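Local coordinates for hydrazine synthase subunit alpha (Candidatus Kuenenia stuttgartiensis, PDB 5C2V), which condenses hydroxylamine, made in the gamma subunit, with ammonia to give hydrazine, as the two-heme alpha subunit of the anammox hydrazine synthase complex, at residues G278-K290 with V299-G311. Sequence-based numbering, arbitrary orientation.
Sequences GEIGGTSGRSQAK and VYVESPYMNWGVG
Strands 285-287 and 299-303 run antiparallel at 157°, with Gly-285 facing Ser-303 and Ser-287 facing Val-301 as hydrogen-bonded pairs; Val-301 N to Ser-287 O measures 2.9 Å. Beyond Ser-287 the register slips by one residue, a beta bulge at which the chain turns a corner before Lys-290 and Val-299 pair again through both backbone bonds. On the face that carries Arg-286 and Glu-302, the Arg-286 side chain, extended from CG to NE, runs alongside that of Tyr-300, its CB 3.8 Å from Tyr-300 CD2, with the guanidinium and ring planes 56° apart. Arg-286 NH1 bonds weakly to Tyr-300 OH, which lies near the guanidinium plane at its edge, and makes a long salt bridge, 3.7 Å, to Glu-302 OE1. A firmer bond, Arg-286 NH2 to Ile-280 O at 2.8 Å, ties the preceding loop to the hairpin. The other carboxylate oxygen of Glu-302 is paired with Lys-328. At the bulge, Gln-288 OE1 meets Val-301 CG2 at 3.3 Å and accepts from Ser-339 N, while NE2 bonds weakly to Gly-309 O. Where the strands part, Met-306 bends at its last torsion (chi3 -65°), laying CE against Thr-283 O. The hairpin forms the first two strands of a four-stranded antiparallel sheet, consistent with a blade of the six-bladed beta-propeller: strand 312-317 continues it beside 299-303, strand 256-262 packs against Arg-286 and Tyr-300, and strand 336-342 against Val-301 and Lys-290.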
ATOM      1  N   GLY D 278       6.711  -4.826  -3.533  1.00 64.50           N
ATOM      2  CA  GLY D 278       6.891  -6.062  -2.796  1.00 42.63           C
ATOM      3  C   GLY D 278       8.056  -6.005  -1.828  1.00 46.39           C
ATOM      4  O   GLY D 278       8.132  -6.797  -0.889  1.00 65.05           O
ATOM      5  N   GLU D 279       8.969  -5.067  -2.060  1.00 59.74           N
ATOM      6  CA  GLU D 279      10.147  -4.917  -1.214  1.00 65.63           C
ATOM      7  C   GLU D 279       9.836  -4.154   0.074  1.00 53.19           C
ATOM      8  O   GLU D 279       8.905  -3.352   0.128  1.00 56.62           O
ATOM      9  CB  GLU D 279      11.269  -4.231  -1.993  1.00 66.39           C
ATOM     10  CG  GLU D 279      11.788  -5.075  -3.148  1.00 53.57           C
ATOM     11  CD  GLU D 279      12.754  -4.327  -4.044  1.00 69.45           C
ATOM     12  OE1 GLU D 279      12.992  -3.128  -3.796  1.00 61.61           O
ATOM     13  OE2 GLU D 279      13.274  -4.943  -4.998  1.00 63.52           O
ATOM     14  N   ILE D 280      10.628  -4.421   1.107  1.00 53.76           N
ATOM     15  CA  ILE D 280      10.366  -3.921   2.454  1.00 53.72           C
ATOM     16  C   ILE D 280      10.861  -2.485   2.665  1.00 62.46           C
ATOM     17  O   ILE D 280      11.858  -2.066   2.076  1.00 56.21           O
ATOM     18  CB  ILE D 280      11.013  -4.859   3.505  1.00 50.24           C
ATOM     19  CG1 ILE D 280      10.553  -6.300   3.270  1.00 38.96           C
ATOM     20  CG2 ILE D 280      10.676  -4.430   4.928  1.00 42.62           C
ATOM     21  CD1 ILE D 280      11.096  -7.294   4.272  1.00 38.32           C
ATOM     22  N   GLY D 281      10.150  -1.741   3.510  1.00 62.77           N
ATOM     23  CA  GLY D 281      10.545  -0.402   3.907  1.00 48.06           C
ATOM     24  C   GLY D 281       9.709   0.744   3.367  1.00 58.08           C
ATOM     25  O   GLY D 281       9.722   1.830   3.941  1.00 49.56           O
ATOM     26  N   GLY D 282       8.967   0.511   2.289  1.00 43.71           N
ATOM     27  CA  GLY D 282       8.037   1.510   1.791  1.00 45.77           C
ATOM     28  C   GLY D 282       8.658   2.862   1.482  1.00 59.60           C
ATOM     29  O   GLY D 282       9.573   2.970   0.665  1.00 68.38           O
ATOM     30  N   THR D 283       8.144   3.898   2.140  1.00 67.92           N
ATOM     31  CA  THR D 283       8.605   5.267   1.927  1.00 60.23           C
ATOM     32  C   THR D 283       9.761   5.657   2.849  1.00 57.47           C
ATOM     33  O   THR D 283      10.186   6.813   2.853  1.00 52.77           O
ATOM     34  CB  THR D 283       7.463   6.283   2.131  1.00 58.18           C
ATOM     35  OG1 THR D 283       6.891   6.106   3.433  1.00 54.71           O
ATOM     36  CG2 THR D 283       6.386   6.095   1.077  1.00 51.33           C
ATOM     37  N   SER D 284      10.250   4.704   3.638  1.00 52.65           N
ATOM     38  CA  SER D 284      11.376   4.961   4.535  1.00 55.93           C
ATOM     39  C   SER D 284      12.599   5.440   3.765  1.00 65.33           C
ATOM     40  O   SER D 284      12.850   4.996   2.644  1.00 60.19           O
ATOM     41  CB  SER D 284      11.736   3.709   5.336  1.00 44.44           C
ATOM     42  OG  SER D 284      10.652   3.280   6.141  1.00 76.88           O
ATOM     43  N   GLY D 285      13.353   6.356   4.362  1.00 65.47           N
ATOM     44  CA  GLY D 285      14.583   6.819   3.746  1.00 66.02           C
ATOM     45  C   GLY D 285      15.683   5.795   3.930  1.00 61.21           C
ATOM     46  O   GLY D 285      15.777   5.165   4.978  1.00 53.68           O
ATOM     47  N   ARG D 286      16.510   5.604   2.909  1.00 61.95           N
ATOM     48  CA  ARG D 286      17.651   4.705   3.033  1.00 67.90           C
ATOM     49  C   ARG D 286      18.936   5.468   2.748  1.00 58.15           C
ATOM     50  O   ARG D 286      19.176   5.882   1.614  1.00 59.05           O
ATOM     51  CB  ARG D 286      17.504   3.513   2.085  1.00 61.79           C
ATOM     52  CG  ARG D 286      16.124   2.868   2.121  1.00 55.42           C
ATOM     53  CD  ARG D 286      16.022   1.701   1.151  1.00 62.42           C
ATOM     54  NE  ARG D 286      14.635   1.429   0.780  1.00 64.00           N
ATOM     55  CZ  ARG D 286      13.861   0.530   1.378  1.00 68.51           C
ATOM     56  NH1 ARG D 286      14.334  -0.194   2.382  1.00 63.77           N
ATOM     57  NH2 ARG D 286      12.612   0.354   0.970  1.00 62.58           N
ATOM     58  N   SER D 287      19.765   5.659   3.771  1.00 59.61           N
ATOM     59  CA  SER D 287      20.966   6.475   3.597  1.00 49.69           C
ATOM     60  C   SER D 287      22.177   5.916   4.333  1.00 52.91           C
ATOM     61  O   SER D 287      22.047   5.024   5.167  1.00 44.16           O
ATOM     62  CB  SER D 287      20.703   7.910   4.059  1.00 41.89           C
ATOM     63  OG  SER D 287      20.520   7.970   5.463  1.00 54.31           O
ATOM     64  N   GLN D 288      23.352   6.452   4.002  1.00 53.30           N
ATOM     65  CA  GLN D 288      24.602   6.105   4.676  1.00 42.39           C
ATOM     66  C   GLN D 288      24.884   4.608   4.602  1.00 47.78           C
ATOM     67  O   GLN D 288      25.270   3.985   5.590  1.00 53.79           O
ATOM     68  CB  GLN D 288      24.563   6.576   6.133  1.00 45.61           C
ATOM     69  CG  GLN D 288      24.318   8.073   6.280  1.00 52.13           C
ATOM     70  CD  GLN D 288      23.870   8.465   7.675  1.00 71.23           C
ATOM     71  OE1 GLN D 288      23.999   7.692   8.621  1.00 69.27           O
ATOM     72  NE2 GLN D 288      23.338   9.675   7.806  1.00 77.76           N
ATOM     73  N   ALA D 289      24.693   4.041   3.415  1.00 47.37           N
ATOM     74  CA  ALA D 289      24.854   2.607   3.206  1.00 49.59           C
ATOM     75  C   ALA D 289      26.321   2.203   3.099  1.00 69.10           C
ATOM     76  O   ALA D 289      27.092   2.802   2.347  1.00 44.09           O
ATOM     77  CB  ALA D 289      24.099   2.172   1.959  1.00 46.03           C
ATOM     78  N   LYS D 290      26.699   1.183   3.863  1.00 60.58           N
ATOM     79  CA  LYS D 290      28.037   0.609   3.794  1.00 49.42           C
ATOM     80  C   LYS D 290      27.938  -0.913   3.801  1.00 62.02           C
ATOM     81  O   LYS D 290      26.881  -1.468   4.100  1.00 69.13           O
ATOM     82  CB  LYS D 290      28.906   1.104   4.953  1.00 47.18           C
ATOM     83  CG  LYS D 290      29.102   2.613   4.974  1.00 49.25           C
ATOM     84  CD  LYS D 290      30.090   3.039   6.046  1.00 58.36           C
ATOM     85  CE  LYS D 290      30.110   4.551   6.201  1.00 61.15           C
ATOM     86  NZ  LYS D 290      30.432   5.241   4.922  1.00 41.38           N
ATOM     87  N   VAL D 299      24.658  -2.602   5.056  1.00 60.90           N
ATOM     88  CA  VAL D 299      24.070  -2.074   6.278  1.00 47.18           C
ATOM     89  C   VAL D 299      23.792  -0.596   6.085  1.00 61.67           C
ATOM     90  O   VAL D 299      24.691   0.173   5.747  1.00 60.14           O
ATOM     91  CB  VAL D 299      24.991  -2.279   7.495  1.00 50.92           C
ATOM     92  CG1 VAL D 299      24.423  -1.572   8.718  1.00 57.54           C
ATOM     93  CG2 VAL D 299      25.187  -3.761   7.771  1.00 57.81           C
ATOM     94  N   TYR D 300      22.543  -0.199   6.290  1.00 64.50           N
ATOM     95  CA  TYR D 300      22.146   1.167   6.000  1.00 59.99           C
ATOM     96  C   TYR D 300      21.205   1.739   7.048  1.00 62.45           C
ATOM     97  O   TYR D 300      20.576   1.006   7.818  1.00 55.81           O
ATOM     98  CB  TYR D 300      21.494   1.243   4.617  1.00 44.83           C
ATOM     99  CG  TYR D 300      20.235   0.414   4.463  1.00 66.89           C
ATOM    100  CD1 TYR D 300      20.302  -0.960   4.268  1.00 57.28           C
ATOM    101  CD2 TYR D 300      18.981   1.011   4.487  1.00 73.77           C
ATOM    102  CE1 TYR D 300      19.155  -1.718   4.117  1.00 69.49           C
ATOM    103  CE2 TYR D 300      17.829   0.261   4.337  1.00 57.36           C
ATOM    104  CZ  TYR D 300      17.922  -1.102   4.152  1.00 63.47           C
ATOM    105  OH  TYR D 300      16.778  -1.853   4.004  1.00 59.25           O
ATOM    106  N   VAL D 301      21.122   3.063   7.062  1.00 57.73           N
ATOM    107  CA  VAL D 301      20.213   3.769   7.944  1.00 66.50           C
ATOM    108  C   VAL D 301      18.838   3.837   7.303  1.00 59.48           C
ATOM    109  O   VAL D 301      18.668   4.408   6.216  1.00 51.87           O
ATOM    110  CB  VAL D 301      20.705   5.196   8.253  1.00 69.35           C
ATOM    111  CG1 VAL D 301      19.610   6.003   8.935  1.00 61.12           C
ATOM    112  CG2 VAL D 301      21.960   5.150   9.109  1.00 66.35           C
ATOM    113  N   GLU D 302      17.867   3.236   7.981  1.00 63.04           N
ATOM    114  CA  GLU D 302      16.483   3.280   7.545  1.00 64.21           C
ATOM    115  C   GLU D 302      15.735   4.290   8.403  1.00 49.46           C
ATOM    116  O   GLU D 302      15.450   4.041   9.575  1.00 43.30           O
ATOM    117  CB  GLU D 302      15.845   1.894   7.646  1.00 54.59           C
ATOM    118  CG  GLU D 302      14.567   1.724   6.846  1.00 59.48           C
ATOM    119  CD  GLU D 302      13.975   0.336   6.997  1.00 63.06           C
ATOM    120  OE1 GLU D 302      14.109  -0.478   6.060  1.00 60.07           O
ATOM    121  OE2 GLU D 302      13.377   0.060   8.058  1.00 57.28           O
ATOM    122  N   SER D 303      15.426   5.433   7.804  1.00 39.38           N
ATOM    123  CA  SER D 303      14.755   6.519   8.499  1.00 57.40           C
ATOM    124  C   SER D 303      13.248   6.431   8.323  1.00 53.03           C
ATOM    125  O   SER D 303      12.763   6.152   7.223  1.00 57.21           O
ATOM    126  CB  SER D 303      15.266   7.871   7.997  1.00 60.33           C
ATOM    127  OG  SER D 303      14.963   8.057   6.628  1.00 70.88           O
ATOM    128  N   PRO D 304      12.505   6.681   9.412  1.00 51.88           N
ATOM    129  CA  PRO D 304      11.040   6.704   9.427  1.00 53.41           C
ATOM    130  C   PRO D 304      10.479   7.652   8.376  1.00 53.39           C
ATOM    131  O   PRO D 304       9.457   7.366   7.754  1.00 50.81           O
ATOM    132  CB  PRO D 304      10.715   7.206  10.833  1.00 65.06           C
ATOM    133  CG  PRO D 304      11.891   6.829  11.650  1.00 76.23           C
ATOM    134  CD  PRO D 304      13.072   6.966  10.741  1.00 66.75           C
ATOM    135  N   TYR D 305      11.159   8.777   8.188  1.00 50.92           N
ATOM    136  CA  TYR D 305      10.753   9.765   7.202  1.00 47.80           C
ATOM    137  C   TYR D 305      11.752   9.791   6.050  1.00 63.71           C
ATOM    138  O   TYR D 305      12.941   9.534   6.240  1.00 65.27           O
ATOM    139  CB  TYR D 305      10.627  11.145   7.847  1.00 52.60           C
ATOM    140  CG  TYR D 305       9.809  11.138   9.120  1.00 62.86           C
ATOM    141  CD1 TYR D 305       8.421  11.180   9.078  1.00 65.74           C
ATOM    142  CD2 TYR D 305      10.426  11.080  10.364  1.00 56.73           C
ATOM    143  CE1 TYR D 305       7.670  11.168  10.240  1.00 53.18           C
ATOM    144  CE2 TYR D 305       9.684  11.069  11.530  1.00 67.39           C
ATOM    145  CZ  TYR D 305       8.307  11.114  11.462  1.00 66.83           C
ATOM    146  OH  TYR D 305       7.566  11.102  12.622  1.00 62.97           O
ATOM    147  N   MET D 306      11.256  10.100   4.857  1.00 52.17           N
ATOM    148  CA  MET D 306      12.059  10.039   3.641  1.00 65.65           C
ATOM    149  C   MET D 306      13.218  11.036   3.649  1.00 63.79           C
ATOM    150  O   MET D 306      14.266  10.786   3.055  1.00 60.18           O
ATOM    151  CB  MET D 306      11.164  10.277   2.421  1.00 50.17           C
ATOM    152  CG  MET D 306      11.867  10.154   1.081  1.00 58.41           C
ATOM    153  SD  MET D 306      10.714  10.155  -0.305  1.00 69.70           S
ATOM    154  CE  MET D 306       9.819   8.633   0.001  1.00 43.74           C
ATOM    155  N   ASN D 307      13.029  12.159   4.333  1.00 76.67           N
ATOM    156  CA  ASN D 307      14.022  13.229   4.331  1.00 49.96           C
ATOM    157  C   ASN D 307      14.980  13.194   5.525  1.00 54.07           C
ATOM    158  O   ASN D 307      15.834  14.069   5.662  1.00 64.84           O
ATOM    159  CB  ASN D 307      13.320  14.587   4.279  1.00 62.74           C
ATOM    160  CG  ASN D 307      13.995  15.555   3.324  1.00 89.33           C
ATOM    161  OD1 ASN D 307      14.563  15.151   2.310  1.00 86.73           O
ATOM    162  ND2 ASN D 307      13.936  16.842   3.647  1.00 92.73           N
ATOM    163  N   TRP D 308      14.844  12.185   6.379  1.00 51.20           N
ATOM    164  CA  TRP D 308      15.644  12.113   7.603  1.00 68.62           C
ATOM    165  C   TRP D 308      16.942  11.327   7.428  1.00 64.60           C
ATOM    166  O   TRP D 308      16.985  10.323   6.717  1.00 67.16           O
ATOM    167  CB  TRP D 308      14.828  11.496   8.741  1.00 63.92           C
ATOM    168  CG  TRP D 308      13.987  12.485   9.485  1.00 65.58           C
ATOM    169  CD1 TRP D 308      13.457  13.644   8.997  1.00 63.17           C
ATOM    170  CD2 TRP D 308      13.592  12.411  10.860  1.00 66.55           C
ATOM    171  NE1 TRP D 308      12.748  14.291   9.980  1.00 57.06           N
ATOM    172  CE2 TRP D 308      12.817  13.556  11.135  1.00 58.94           C
ATOM    173  CE3 TRP D 308      13.815  11.487  11.885  1.00 49.33           C
ATOM    174  CZ2 TRP D 308      12.264  13.800  12.389  1.00 48.44           C
ATOM    175  CZ3 TRP D 308      13.266  11.731  13.131  1.00 68.67           C
ATOM    176  CH2 TRP D 308      12.500  12.878  13.373  1.00 72.63           C
ATOM    177  N   GLY D 309      17.997  11.796   8.090  1.00 68.67           N
ATOM    178  CA  GLY D 309      19.293  11.143   8.043  1.00 58.95           C
ATOM    179  C   GLY D 309      19.565  10.293   9.271  1.00 67.98           C
ATOM    180  O   GLY D 309      20.627   9.683   9.393  1.00 76.48           O
ATOM    181  N   VAL D 310      18.602  10.261  10.187  1.00 62.33           N
ATOM    182  CA  VAL D 310      18.692   9.406  11.366  1.00 49.17           C
ATOM    183  C   VAL D 310      17.507   8.447  11.387  1.00 53.90           C
ATOM    184  O   VAL D 310      16.487   8.702  10.748  1.00 68.98           O
ATOM    185  CB  VAL D 310      18.729  10.224  12.671  1.00 66.23           C
ATOM    186  CG1 VAL D 310      19.874  11.226  12.637  1.00 64.52           C
ATOM    187  CG2 VAL D 310      17.405  10.934  12.895  1.00 63.26           C
ATOM    188  N   GLY D 311      17.638   7.349  12.121  1.00 49.19           N
ATOM    189  CA  GLY D 311      16.647   6.290  12.075  1.00 39.80           C
ATOM    190  C   GLY D 311      17.152   5.002  12.692  1.00 57.85           C
ATOM    191  O   GLY D 311      17.992   5.023  13.591  1.00 61.45           O
TER